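Local coordinates for putative lipoprotein (Campylobacter jejuni subsp. jejuni, PDB 2G5G) that binds haem as a cofacial pair across its dimer interface, a step linked to dimerization in bacterial haem transport, at the protoporphyrin IX containing Fe site. Numbering follows the deposited sequence. Chains: chain A/B, putative lipoprotein.

The protoporphyrin IX containing Fe site. Residues chain A 144, 147-148, 151-152, 179, 181, 189, 193, 196, 200; chain B 144, 147-148, 151-152, 179, 181, 189, 193, 196, 200. With HEM (protoporphyrin IX containing Fe), chain C; HEM (protoporphyrin IX containing Fe), chain D.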
# COMPACT_ATOMS: atom_id res chain seq x y z
N ARG A 144 3.40 -4.06 11.45
CA ARG A 144 3.06 -4.22 10.01
C ARG A 144 1.79 -5.02 9.81
O ARG A 144 0.88 -4.60 9.09
CB ARG A 144 4.19 -4.93 9.25
CG ARG A 144 5.48 -4.14 9.06
CD ARG A 144 5.47 -3.36 7.76
NE ARG A 144 6.80 -2.82 7.45
CZ ARG A 144 7.74 -3.48 6.78
NH1 ARG A 144 7.54 -4.73 6.36
NH2 ARG A 144 8.91 -2.91 6.55
N ILE A 147 -1.22 -3.19 10.86
CA ILE A 147 -1.53 -2.12 9.91
C ILE A 147 -2.20 -2.68 8.66
O ILE A 147 -3.17 -2.10 8.14
CB ILE A 147 -0.27 -1.34 9.54
CG1 ILE A 147 0.22 -0.53 10.75
CG2 ILE A 147 -0.53 -0.43 8.34
CD1 ILE A 147 1.58 -0.02 10.58
N THR A 148 -1.69 -3.80 8.19
CA THR A 148 -2.30 -4.52 7.07
C THR A 148 -3.73 -4.96 7.38
O THR A 148 -4.62 -4.82 6.53
CB THR A 148 -1.42 -5.68 6.61
OG1 THR A 148 -0.12 -5.17 6.30
CG2 THR A 148 -2.03 -6.36 5.39
N TYR A 151 -6.13 -1.82 7.28
CA TYR A 151 -6.30 -1.50 5.87
C TYR A 151 -7.34 -2.41 5.19
O TYR A 151 -8.22 -1.94 4.47
CB TYR A 151 -4.95 -1.65 5.17
CG TYR A 151 -4.88 -1.13 3.75
CD1 TYR A 151 -4.53 0.19 3.49
CD2 TYR A 151 -5.11 -1.98 2.67
CE1 TYR A 151 -4.43 0.66 2.18
CE2 TYR A 151 -5.02 -1.52 1.36
CZ TYR A 151 -4.67 -0.20 1.12
OH TYR A 151 -4.57 0.27 -0.18
N ASN A 152 -7.24 -3.72 5.45
CA ASN A 152 -8.17 -4.69 4.89
C ASN A 152 -9.56 -4.65 5.53
O ASN A 152 -10.49 -5.31 5.07
CB ASN A 152 -7.53 -6.09 4.90
CG ASN A 152 -6.31 -6.19 3.98
OD1 ASN A 152 -6.21 -5.47 2.98
ND2 ASN A 152 -5.37 -7.05 4.34
N HIS A 179 0.68 12.81 -0.07
CA HIS A 179 0.88 11.78 -1.07
C HIS A 179 0.43 12.23 -2.46
O HIS A 179 0.57 11.49 -3.43
CB HIS A 179 0.18 10.48 -0.64
CG HIS A 179 0.77 9.86 0.59
ND1 HIS A 179 0.08 9.75 1.78
CD2 HIS A 179 1.99 9.32 0.82
CE1 HIS A 179 0.85 9.16 2.69
NE2 HIS A 179 2.02 8.90 2.13
N LEU A 181 -2.65 12.77 -3.52
CA LEU A 181 -3.73 11.86 -3.91
C LEU A 181 -5.03 12.63 -4.02
O LEU A 181 -5.62 13.01 -3.00
CB LEU A 181 -3.89 10.73 -2.88
CG LEU A 181 -3.21 9.36 -2.94
CD1 LEU A 181 -1.91 9.33 -3.74
CD2 LEU A 181 -2.97 8.90 -1.51
N LEU A 189 -9.10 4.93 -0.62
CA LEU A 189 -7.73 4.83 -0.15
C LEU A 189 -7.43 5.80 1.01
O LEU A 189 -6.82 5.42 2.01
CB LEU A 189 -6.73 5.06 -1.29
CG LEU A 189 -5.27 5.14 -0.85
CD1 LEU A 189 -4.79 3.81 -0.28
CD2 LEU A 189 -4.37 5.60 -1.98
N LEU A 193 -6.19 5.20 4.93
CA LEU A 193 -4.99 5.80 5.46
C LEU A 193 -5.29 6.66 6.71
O LEU A 193 -4.51 6.66 7.66
CB LEU A 193 -4.25 6.61 4.40
CG LEU A 193 -3.72 5.86 3.16
CD1 LEU A 193 -2.81 6.77 2.31
CD2 LEU A 193 -3.00 4.56 3.51
N ILE A 196 -5.87 4.24 9.57
CA ILE A 196 -4.56 3.73 9.99
C ILE A 196 -3.80 4.71 10.87
O ILE A 196 -3.17 4.30 11.87
CB ILE A 196 -3.67 3.30 8.79
CG1 ILE A 196 -4.19 1.99 8.19
CG2 ILE A 196 -2.21 3.09 9.21
CD1 ILE A 196 -3.76 1.80 6.76
N LYS A 200 -2.77 4.15 14.77
CA LYS A 200 -1.38 4.34 15.20
C LYS A 200 -1.37 5.26 16.41
O LYS A 200 -0.71 4.98 17.41
CB LYS A 200 -0.52 4.97 14.10
CG LYS A 200 -0.15 4.03 12.93
CD LYS A 200 0.55 4.78 11.80
CE LYS A 200 1.23 3.78 10.83
NZ LYS A 200 1.78 4.54 9.68
N ARG B 144 -4.62 -11.55 -2.13
CA ARG B 144 -4.20 -10.39 -1.29
C ARG B 144 -3.02 -10.74 -0.40
O ARG B 144 -2.02 -10.02 -0.36
CB ARG B 144 -5.35 -9.93 -0.38
CG ARG B 144 -6.52 -9.25 -1.07
CD ARG B 144 -6.34 -7.74 -1.13
NE ARG B 144 -7.57 -7.06 -1.55
CZ ARG B 144 -8.54 -6.69 -0.71
NH1 ARG B 144 -8.45 -6.92 0.60
NH2 ARG B 144 -9.62 -6.08 -1.19
N ILE B 147 0.10 -11.16 -2.30
CA ILE B 147 0.60 -9.85 -2.76
C ILE B 147 1.29 -9.09 -1.63
O ILE B 147 2.34 -8.47 -1.82
CB ILE B 147 -0.54 -9.01 -3.35
CG1 ILE B 147 -1.02 -9.64 -4.68
CG2 ILE B 147 -0.09 -7.57 -3.56
CD1 ILE B 147 -2.29 -9.10 -5.14
N THR B 148 0.68 -9.15 -0.46
CA THR B 148 1.28 -8.57 0.74
C THR B 148 2.62 -9.21 1.08
O THR B 148 3.58 -8.50 1.43
CB THR B 148 0.31 -8.62 1.92
OG1 THR B 148 -0.91 -7.95 1.54
CG2 THR B 148 0.91 -7.93 3.14
N TYR B 151 5.37 -7.94 -1.45
CA TYR B 151 5.67 -6.57 -1.05
C TYR B 151 6.64 -6.52 0.14
O TYR B 151 7.62 -5.77 0.13
CB TYR B 151 4.37 -5.87 -0.69
CG TYR B 151 4.45 -4.38 -0.46
CD1 TYR B 151 4.27 -3.49 -1.52
CD2 TYR B 151 4.65 -3.85 0.81
CE1 TYR B 151 4.32 -2.11 -1.32
CE2 TYR B 151 4.71 -2.48 1.02
CZ TYR B 151 4.53 -1.61 -0.04
OH TYR B 151 4.57 -0.24 0.16
N ASN B 152 6.38 -7.34 1.15
CA ASN B 152 7.22 -7.41 2.34
C ASN B 152 8.56 -8.12 2.09
O ASN B 152 9.44 -8.13 2.96
CB ASN B 152 6.43 -8.01 3.51
CG ASN B 152 5.27 -7.11 3.95
OD1 ASN B 152 5.32 -5.88 3.80
ND2 ASN B 152 4.21 -7.71 4.48
N HIS B 179 0.80 6.13 -11.24
CA HIS B 179 0.55 6.55 -9.87
C HIS B 179 1.15 7.93 -9.58
O HIS B 179 0.99 8.45 -8.47
CB HIS B 179 1.07 5.48 -8.89
CG HIS B 179 0.32 4.18 -8.97
ND1 HIS B 179 0.91 3.01 -9.40
CD2 HIS B 179 -0.97 3.87 -8.70
CE1 HIS B 179 0.02 2.03 -9.37
NE2 HIS B 179 -1.13 2.53 -8.95
N LEU B 181 4.33 8.76 -9.33
CA LEU B 181 5.32 8.55 -8.27
C LEU B 181 6.71 8.86 -8.80
O LEU B 181 7.27 8.07 -9.58
CB LEU B 181 5.28 7.10 -7.77
CG LEU B 181 4.45 6.59 -6.58
CD1 LEU B 181 3.21 7.42 -6.27
CD2 LEU B 181 4.07 5.15 -6.87
N LEU B 189 9.63 1.80 -3.40
CA LEU B 189 8.22 1.50 -3.63
C LEU B 189 7.96 0.98 -5.06
O LEU B 189 7.25 -0.01 -5.24
CB LEU B 189 7.34 2.73 -3.36
CG LEU B 189 5.87 2.55 -3.74
CD1 LEU B 189 5.21 1.48 -2.88
CD2 LEU B 189 5.11 3.86 -3.66
N LEU B 193 6.40 -2.59 -6.48
CA LEU B 193 5.23 -2.65 -7.34
C LEU B 193 5.55 -3.37 -8.67
O LEU B 193 4.71 -4.11 -9.18
CB LEU B 193 4.67 -1.25 -7.60
CG LEU B 193 4.15 -0.45 -6.39
CD1 LEU B 193 3.40 0.82 -6.84
CD2 LEU B 193 3.26 -1.29 -5.46
N ILE B 196 5.65 -7.07 -7.88
CA ILE B 196 4.26 -7.53 -7.72
C ILE B 196 3.56 -7.76 -9.06
O ILE B 196 2.83 -8.75 -9.21
CB ILE B 196 3.42 -6.58 -6.83
CG1 ILE B 196 3.82 -6.73 -5.36
CG2 ILE B 196 1.91 -6.88 -6.94
CD1 ILE B 196 3.47 -5.51 -4.54
N LYS B 200 2.21 -11.32 -10.49
CA LYS B 200 0.83 -11.45 -10.95
C LYS B 200 0.84 -12.07 -12.34
O LYS B 200 0.09 -13.01 -12.62
CB LYS B 200 0.12 -10.09 -11.05
CG LYS B 200 -0.28 -9.46 -9.69
CD LYS B 200 -0.81 -8.04 -9.85
CE LYS B 200 -1.53 -7.58 -8.57
NZ LYS B 200 -1.91 -6.16 -8.72
CHA HEM C . -3.45 -1.53 -3.35
CHB HEM C . -1.93 -2.54 1.20
CHC HEM C . -0.56 2.06 1.90
CHD HEM C . -1.97 3.08 -2.65
C1A HEM C . -3.18 -2.20 -2.17
C2A HEM C . -3.49 -3.59 -1.88
C3A HEM C . -3.06 -3.86 -0.63
C4A HEM C . -2.46 -2.66 -0.08
CMA HEM C . -3.17 -5.21 0.12
CAA HEM C . -4.20 -4.57 -2.85
CBA HEM C . -3.21 -5.09 -3.90
CGA HEM C . -3.87 -5.51 -5.22
O1A HEM C . -5.08 -5.87 -5.24
O2A HEM C . -3.16 -5.49 -6.27
C1B HEM C . -1.52 -1.38 1.84
C2B HEM C . -1.25 -1.21 3.26
C3B HEM C . -0.87 0.06 3.46
C4B HEM C . -0.89 0.74 2.17
CMB HEM C . -1.39 -2.31 4.34
CAB HEM C . -0.49 0.66 4.84
CBB HEM C . 0.01 1.90 4.95
C1C HEM C . -0.81 2.73 0.72
C2C HEM C . -0.50 4.12 0.45
C3C HEM C . -0.88 4.39 -0.80
C4C HEM C . -1.45 3.19 -1.38
CMC HEM C . 0.17 5.10 1.45
CAC HEM C . -0.76 5.75 -1.53
CBC HEM C . 0.42 6.38 -1.64
C1D HEM C . -2.50 1.98 -3.30
C2D HEM C . -2.99 1.95 -4.66
C3D HEM C . -3.45 0.51 -4.89
C4D HEM C . -3.19 -0.19 -3.64
CMD HEM C . -3.03 3.13 -5.66
CAD HEM C . -4.06 -0.07 -6.19
CBD HEM C . -3.23 -1.29 -6.62
CGD HEM C . -2.70 -1.10 -8.02
O1D HEM C . -1.47 -0.84 -8.16
O2D HEM C . -3.48 -1.23 -9.00
NA HEM C . -2.56 -1.66 -1.04
NB HEM C . -1.28 -0.17 1.22
NC HEM C . -1.38 2.19 -0.43
ND HEM C . -2.65 0.71 -2.75
FE HEM C . -2.12 0.34 -0.66
CHA HEM D . 3.47 1.83 3.17
CHB HEM D . 1.54 -2.46 1.79
CHC HEM D . 0.66 -0.77 -2.67
CHD HEM D . 2.49 3.54 -1.30
C1A HEM D . 3.04 0.51 3.18
C2A HEM D . 3.17 -0.44 4.28
C3A HEM D . 2.64 -1.61 3.89
C4A HEM D . 2.14 -1.46 2.54
CMA HEM D . 2.54 -2.91 4.72
CAA HEM D . 3.83 -0.12 5.66
CBA HEM D . 2.87 0.67 6.54
CGA HEM D . 3.56 1.55 7.58
O1A HEM D . 4.72 1.26 7.99
O2A HEM D . 2.93 2.57 8.02
C1B HEM D . 1.23 -2.43 0.44
C2B HEM D . 0.88 -3.57 -0.40
C3B HEM D . 0.64 -3.11 -1.64
C4B HEM D . 0.82 -1.66 -1.63
CMB HEM D . 0.81 -5.04 0.05
CAB HEM D . 0.23 -3.99 -2.86
CBB HEM D . -0.13 -3.44 -4.03
C1C HEM D . 1.06 0.55 -2.68
C2C HEM D . 0.94 1.47 -3.79
C3C HEM D . 1.43 2.66 -3.41
C4C HEM D . 1.90 2.53 -2.04
CMC HEM D . 0.32 1.13 -5.17
CAC HEM D . 1.52 3.95 -4.26
CBC HEM D . 0.43 4.47 -4.84
C1D HEM D . 2.93 3.53 0.01
C2D HEM D . 3.50 4.65 0.72
C3D HEM D . 3.81 4.13 2.13
C4D HEM D . 3.39 2.73 2.12
CMD HEM D . 3.74 6.08 0.16
CAD HEM D . 4.44 4.93 3.30
CBD HEM D . 3.51 4.83 4.51
CGD HEM D . 3.09 6.20 4.98
O1D HEM D . 1.92 6.59 4.73
O2D HEM D . 3.92 6.91 5.61
NA HEM D . 2.42 -0.16 2.12
NB HEM D . 1.17 -1.29 -0.34
NC HEM D . 1.65 1.24 -1.62
ND HEM D . 2.89 2.44 0.87
FE HEM D . 2.19 0.49 0.16
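Two haems lie face to face in a pocket shared by both subunits, with FE of HEM (chain C) 4.4 Å from FE of HEM (chain D). Each iron takes a tyrosine on the face turned away from the other haem: A:Tyr151 OH lies 2.5 Å from FE of HEM (chain C), a long axial bond that makes the centre near square pyramidal. CG anti to the backbone N (chi1 -170°) carries the phenol ring over the haem, and chi2 90° turns its face to the porphyrin, roughly parallel, with C1B of HEM (chain C) 3.3 Å above the A:Tyr151 ring plane and over its centre. A:Asn152 OD1 and A:Ile196 CD1 flank the ring's edge. Packing is tight on this outer face, where A:Leu189 CD1 sits 3.8 Å from the centroid of the HEM (chain C) pyrrole holding NC, a CH-pi contact, and A:Leu193 CD1 meets the methyl CMC of HEM (chain C) at 3.5 Å.

The propionates depend on the opposite subunit. A:Lys200, extended beyond CG, grips closely, its NZ 2.8 Å from O2A of HEM (chain D), a hydrogen-bonded salt bridge that may offset the carboxylate's charge. Contacts around it are looser: O1D of HEM (chain D) is 3.5 Å from A:His179 NE2. A:Arg144 and B:Asn152 approach tip to tip, but NH1 to OD1 is 3.6 Å.

The twofold-related half repeats every contact, and helices 144-151 and 187-210 of both chains, with the end of helix 165-179, enclose the haem pair at the dimer interface.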